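Side-chain contact in probable Thioesterase (Bartonella henselae, PDB 3HM0), which probably hydrolyses thioester bonds, as a member of the thioesterase superfamily: residues Ala35-Gln40 and Leu71-Phe76. Numbering follows the deposited sequence.
Sequences AFHDFQ and LRDTGF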
loop_
_atom_site.group_PDB
_atom_site.type_symbol
_atom_site.label_atom_id
_atom_site.label_comp_id
_atom_site.label_asym_id
_atom_site.label_seq_id
_atom_site.Cartn_x
_atom_site.Cartn_y
_atom_site.Cartn_z
ATOM N N ALA A 35 -10.486 28.428 8.349
ATOM C CA ALA A 35 -9.972 28.222 6.995
ATOM C C ALA A 35 -9.658 26.754 6.683
ATOM O O ALA A 35 -9.501 25.941 7.586
ATOM C CB ALA A 35 -8.737 29.104 6.765
ATOM N N PHE A 36 -9.595 26.429 5.395
ATOM C CA PHE A 36 -9.103 25.133 4.920
ATOM C C PHE A 36 -7.582 25.135 4.848
ATOM O O PHE A 36 -7.000 25.958 4.148
ATOM C CB PHE A 36 -9.645 24.831 3.519
ATOM C CG PHE A 36 -10.995 24.202 3.515
ATOM C CD1 PHE A 36 -11.200 22.950 4.097
ATOM C CD2 PHE A 36 -12.073 24.845 2.917
ATOM C CE1 PHE A 36 -12.469 22.353 4.091
ATOM C CE2 PHE A 36 -13.349 24.252 2.906
ATOM C CZ PHE A 36 -13.544 23.008 3.494
ATOM N N HIS A 37 -6.934 24.214 5.550
ATOM C CA HIS A 37 -5.492 24.058 5.411
ATOM C C HIS A 37 -5.186 23.404 4.081
ATOM O O HIS A 37 -5.877 22.471 3.680
ATOM C CB HIS A 37 -4.931 23.220 6.547
ATOM C CG HIS A 37 -4.968 23.909 7.873
ATOM N ND1 HIS A 37 -3.984 23.740 8.826
ATOM C CD2 HIS A 37 -5.862 24.779 8.405
ATOM C CE1 HIS A 37 -4.275 24.467 9.891
ATOM N NE2 HIS A 37 -5.408 25.110 9.660
ATOM N N ASP A 38 -4.158 23.910 3.405
ATOM C CA ASP A 38 -3.755 23.432 2.086
ATOM C C ASP A 38 -2.468 22.617 2.154
ATOM O O ASP A 38 -1.473 23.040 2.772
ATOM C CB ASP A 38 -3.568 24.605 1.103
ATOM C CG ASP A 38 -4.885 25.108 0.512
ATOM O OD1 ASP A 38 -5.960 24.887 1.106
ATOM O OD2 ASP A 38 -4.844 25.742 -0.565
ATOM N N PHE A 39 -2.502 21.452 1.506
ATOM C CA PHE A 39 -1.326 20.615 1.332
ATOM C C PHE A 39 -1.249 19.960 -0.058
ATOM O O PHE A 39 -2.237 19.431 -0.572
ATOM C CB PHE A 39 -1.265 19.555 2.426
ATOM C CG PHE A 39 0.074 18.913 2.546
ATOM C CD1 PHE A 39 1.161 19.635 3.046
ATOM C CD2 PHE A 39 0.271 17.597 2.117
ATOM C CE1 PHE A 39 2.426 19.051 3.127
ATOM C CE2 PHE A 39 1.537 16.997 2.206
ATOM C CZ PHE A 39 2.613 17.723 2.713
ATOM N N GLN A 40 -0.064 19.987 -0.656
ATOM C CA GLN A 40 0.119 19.431 -1.986
ATOM C C GLN A 40 0.857 18.086 -1.975
ATOM O O GLN A 40 1.738 17.845 -1.149
ATOM C CB GLN A 40 0.857 20.416 -2.881
ATOM C CG GLN A 40 0.176 21.785 -3.011
ATOM C CD GLN A 40 0.480 22.480 -4.335
ATOM O OE1 GLN A 40 1.625 22.504 -4.806
ATOM N NE2 GLN A 40 -0.551 23.033 -4.947
ATOM N N LEU A 71 -2.646 18.293 11.956
ATOM C CA LEU A 71 -2.275 18.006 13.332
ATOM C C LEU A 71 -0.902 18.567 13.686
ATOM O O LEU A 71 -0.715 19.104 14.762
ATOM C CB LEU A 71 -2.349 16.498 13.606
ATOM C CG LEU A 71 -3.747 15.861 13.464
ATOM C CD1 LEU A 71 -3.687 14.309 13.363
ATOM C CD2 LEU A 71 -4.739 16.329 14.553
ATOM N N ARG A 72 0.047 18.465 12.765
ATOM C CA ARG A 72 1.386 18.979 12.997
ATOM C C ARG A 72 1.402 20.518 12.941
ATOM O O ARG A 72 2.203 21.163 13.633
ATOM C CB ARG A 72 2.361 18.319 12.001
ATOM C CG ARG A 72 3.624 19.105 11.606
ATOM C CD ARG A 72 4.683 18.239 10.876
ATOM N NE ARG A 72 4.144 17.429 9.785
ATOM C CZ ARG A 72 4.136 16.094 9.772
ATOM N NH1 ARG A 72 3.607 15.441 8.742
ATOM N NH2 ARG A 72 4.649 15.403 10.784
ATOM N N ASP A 73 0.500 21.100 12.139
ATOM C CA ASP A 73 0.396 22.560 11.972
ATOM C C ASP A 73 0.083 23.242 13.292
ATOM O O ASP A 73 0.162 24.477 13.401
ATOM C CB ASP A 73 -0.728 22.926 10.993
ATOM C CG ASP A 73 -0.299 22.870 9.536
ATOM O OD1 ASP A 73 0.905 22.976 9.247
ATOM O OD2 ASP A 73 -1.182 22.719 8.669
ATOM N N THR A 74 -0.310 22.425 14.275
ATOM C CA THR A 74 -0.805 22.913 15.550
ATOM C C THR A 74 0.122 22.459 16.673
ATOM O O THR A 74 0.526 23.271 17.501
ATOM C CB THR A 74 -2.273 22.446 15.841
ATOM O OG1 THR A 74 -2.286 21.046 16.122
ATOM C CG2 THR A 74 -3.225 22.746 14.674
ATOM N N GLY A 75 0.449 21.168 16.711
ATOM C CA GLY A 75 1.380 20.676 17.714
ATOM C C GLY A 75 1.433 19.189 17.994
ATOM O O GLY A 75 2.522 18.630 18.106
ATOM N N PHE A 76 0.283 18.533 18.119
ATOM C CA PHE A 76 0.265 17.148 18.620
ATOM C C PHE A 76 0.429 16.074 17.528
ATOM O O PHE A 76 -0.570 15.451 17.113
ATOM C CB PHE A 76 -0.996 16.896 19.463
#
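His37, in strand 37-42, meets Asp73, near the C-terminal end of helix 58-72. Its ring reaches across from the strand. ND1 gives its hydrogen to OD2 of Asp73, with 3.0 Å between the two atoms and an N-H...O angle of 156°. The oxygen lies near the ring plane, at the ring edge. On the acceptor side the donor comes to the anti side of OD2, somewhat out of the carboxylate plane. The ring and carboxylate planes lie 43° apart. CB of Asp73 points toward the strand, and CG stands anti to the carbonyl carbon (chi1 -84°), beside the backbone N. A negative charge this close to ND1 would tend to favour a protonated imidazole. Phe70 of helix 58-72 meets the same histidine ring.

The pair joins the first strand to the end of the long helix that packs on the antiparallel sheet, an arrangement consistent with the hot-dog fold of this superfamily. The strand pairs with strand 110-120, through backbone hydrogen bonds between His37 and Thr115 and between Phe39 and Ile113. Phe39 points its CB toward the helix end but packs on Tyr44 of the second subunit.

Around Asp73, Leu71 O takes two hydrogen bonds, from Thr74 OG1 at 2.8 Å and from Gly75 N at 3.1 Å. Gly75 leaves the helical conformation with positive phi.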